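PDB 2H30: peptide methionine sulfoxide reductase msrA/msrB from Neisseria gonorrhoeae, which probably passes electrons from DsbD, through its N-terminal thioredoxin-like domain, to the downstream reductase domains that repair methionine sulfoxide. Local coordinates for residues Q59-A64 with N99-P104. The protein carries 2 engineered substitutions. Numbering follows the deposited sequence.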
loop_
_atom_site.group_PDB
_atom_site.type_symbol
_atom_site.label_atom_id
_atom_site.label_comp_id
_atom_site.label_asym_id
_atom_site.label_seq_id
_atom_site.Cartn_x
_atom_site.Cartn_y
_atom_site.Cartn_z
ATOM N N GLN A 59 -4.637 -11.518 -1.843
ATOM C CA GLN A 59 -5.845 -10.748 -1.777
ATOM C C GLN A 59 -5.654 -9.366 -2.406
ATOM O O GLN A 59 -6.447 -8.938 -3.228
ATOM C CB GLN A 59 -6.222 -10.638 -0.297
ATOM C CG GLN A 59 -7.497 -9.923 -0.070
ATOM C CD GLN A 59 -7.699 -9.692 1.450
ATOM O OE1 GLN A 59 -6.852 -9.086 2.082
ATOM N NE2 GLN A 59 -8.815 -10.161 2.003
ATOM N N ALA A 60 -4.599 -8.671 -1.983
ATOM C CA ALA A 60 -4.342 -7.327 -2.530
ATOM C C ALA A 60 -4.079 -7.387 -4.033
ATOM O O ALA A 60 -4.499 -6.493 -4.752
ATOM C CB ALA A 60 -3.095 -6.732 -1.784
ATOM N N GLU A 61 -3.393 -8.432 -4.472
ATOM C CA GLU A 61 -3.135 -8.572 -5.921
ATOM C C GLU A 61 -4.457 -8.734 -6.682
ATOM O O GLU A 61 -4.627 -8.140 -7.755
ATOM C CB GLU A 61 -2.249 -9.798 -6.145
ATOM C CG GLU A 61 -1.810 -9.855 -7.609
ATOM C CD GLU A 61 -1.099 -11.136 -7.965
ATOM O OE1 GLU A 61 -1.416 -12.224 -7.386
ATOM O OE2 GLU A 61 -0.209 -11.091 -8.865
ATOM N N LYS A 62 -5.363 -9.540 -6.118
ATOM C CA LYS A 62 -6.697 -9.700 -6.736
ATOM C C LYS A 62 -7.421 -8.389 -6.829
ATOM O O LYS A 62 -7.999 -8.063 -7.863
ATOM C CB LYS A 62 -7.542 -10.683 -5.938
ATOM C CG LYS A 62 -8.818 -11.007 -6.684
ATOM C CD LYS A 62 -9.644 -12.010 -5.867
ATOM C CE LYS A 62 -9.979 -11.480 -4.474
ATOM N NZ LYS A 62 -11.034 -12.300 -3.801
ATOM N N TRP A 63 -7.401 -7.618 -5.742
ATOM C CA TRP A 63 -8.075 -6.360 -5.782
ATOM C C TRP A 63 -7.482 -5.462 -6.837
ATOM O O TRP A 63 -8.225 -4.769 -7.575
ATOM C CB TRP A 63 -8.012 -5.645 -4.418
ATOM C CG TRP A 63 -8.681 -6.397 -3.298
ATOM C CD1 TRP A 63 -9.433 -7.569 -3.357
ATOM C CD2 TRP A 63 -8.634 -6.030 -1.923
ATOM N NE1 TRP A 63 -9.845 -7.939 -2.107
ATOM C CE2 TRP A 63 -9.362 -7.017 -1.196
ATOM C CE3 TRP A 63 -8.036 -4.972 -1.229
ATOM C CZ2 TRP A 63 -9.525 -6.961 0.179
ATOM C CZ3 TRP A 63 -8.236 -4.889 0.167
ATOM C CH2 TRP A 63 -8.969 -5.873 0.849
ATOM N N ALA A 64 -6.146 -5.450 -6.905
ATOM C CA ALA A 64 -5.479 -4.501 -7.818
ATOM C C ALA A 64 -5.880 -4.802 -9.258
ATOM O O ALA A 64 -5.930 -3.909 -10.075
ATOM C CB ALA A 64 -3.936 -4.578 -7.667
ATOM N N ASN A 99 5.427 -14.917 -5.533
ATOM C CA ASN A 99 4.862 -14.795 -6.848
ATOM C C ASN A 99 3.548 -14.011 -6.906
ATOM O O ASN A 99 2.440 -14.590 -6.906
ATOM C CB ASN A 99 4.686 -16.180 -7.454
ATOM C CG ASN A 99 4.149 -16.138 -8.874
ATOM O OD1 ASN A 99 3.239 -16.889 -9.209
ATOM N ND2 ASN A 99 4.702 -15.281 -9.693
ATOM N N TYR A 100 3.691 -12.676 -6.952
ATOM C CA TYR A 100 2.525 -11.783 -7.084
ATOM C C TYR A 100 2.787 -10.769 -8.182
ATOM O O TYR A 100 2.918 -9.571 -7.900
ATOM C CB TYR A 100 2.228 -11.070 -5.736
ATOM C CG TYR A 100 1.891 -12.120 -4.685
ATOM C CD1 TYR A 100 0.670 -12.775 -4.700
ATOM C CD2 TYR A 100 2.851 -12.503 -3.739
ATOM C CE1 TYR A 100 0.401 -13.810 -3.771
ATOM C CE2 TYR A 100 2.576 -13.525 -2.801
ATOM C CZ TYR A 100 1.374 -14.157 -2.844
ATOM O OH TYR A 100 1.028 -15.184 -1.976
ATOM N N PRO A 101 2.837 -11.250 -9.412
ATOM C CA PRO A 101 3.331 -10.390 -10.492
ATOM C C PRO A 101 2.444 -9.195 -10.784
ATOM O O PRO A 101 2.930 -8.260 -11.433
ATOM C CB PRO A 101 3.416 -11.354 -11.681
ATOM C CG PRO A 101 2.394 -12.377 -11.406
ATOM C CD PRO A 101 2.513 -12.618 -9.895
ATOM N N LYS A 102 1.182 -9.165 -10.373
ATOM C CA LYS A 102 0.349 -8.019 -10.629
ATOM C C LYS A 102 0.167 -7.088 -9.436
ATOM O O LYS A 102 -0.644 -6.165 -9.485
ATOM C CB LYS A 102 -1.008 -8.489 -11.095
ATOM C CG LYS A 102 -0.953 -9.324 -12.416
ATOM C CD LYS A 102 -0.693 -8.422 -13.605
ATOM C CE LYS A 102 -0.744 -9.243 -14.912
ATOM N NZ LYS A 102 0.237 -10.400 -14.902
ATOM N N LEU A 103 0.930 -7.324 -8.362
ATOM C CA LEU A 103 0.858 -6.466 -7.199
ATOM C C LEU A 103 1.975 -5.403 -7.163
ATOM O O LEU A 103 3.155 -5.769 -7.096
ATOM C CB LEU A 103 1.060 -7.368 -5.962
ATOM C CG LEU A 103 0.832 -6.597 -4.617
ATOM C CD1 LEU A 103 -0.578 -6.065 -4.477
ATOM C CD2 LEU A 103 1.187 -7.559 -3.511
ATOM N N PRO A 104 1.625 -4.108 -7.177
ATOM C CA PRO A 104 2.698 -3.126 -7.058
ATOM C C PRO A 104 3.291 -3.054 -5.670
ATOM O O PRO A 104 2.519 -2.997 -4.686
ATOM C CB PRO A 104 2.017 -1.799 -7.438
ATOM C CG PRO A 104 0.702 -2.212 -8.083
ATOM C CD PRO A 104 0.305 -3.506 -7.413
HETATM O O HOH W 1 -0.140 -14.505 -7.661
#
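In this thioredoxin-fold domain, the C-terminal part of helix 51-64, the helix that in thioredoxins carries the CxxC motif at its start, as it probably does here, packs against the loop that leads from helix 90-95 into strand 105-107. That loop folds into a type I beta turn from Tyr100 to Leu103, closed by Leu103 N to Tyr100 O at 3.0 Å, and Glu61 reaches into it from the helix. With CG anti to the backbone N (chi1 -172°) and the chain extended beyond it, the carboxylate is carried to the turn. Glu61 OE2 accepts the N-H of Lys102 N at 2.8 Å through its anti lone pair, in a nearly straight bond (166° at the hydrogen). Glu61 OE2 also lies 3.3 Å from Pro101 CD.

The other oxygen, Glu61 OE1, meets the edge of the Tyr100 ring in its plane, 3.4 Å from Tyr100 CD1, with carboxylate and ring planes 72° apart. A water donates to Glu61 OE1 at 2.6 Å and also to Asn99 O, so each carboxylate oxygen has a hydrogen-bond donor, which limits rotation of the group. The ammonium of Lys102 turns elsewhere and makes no salt bridge with Glu61.

Nearer the helix backbone, Leu103 CD1 packs on Ala60 CB at 3.7 Å, and Ala64 CB lies 4.4 Å from Pro104 CD. Leu103 also touches Tyr95 of helix 90-95, while the carbonyl O of Pro104 accepts hydrogen bonds from Thr76 of strand 73-78. A helix glutamate capturing a turn N-H thus joins helix 51-64 to the entry of strand 105-107 in the thioredoxin fold.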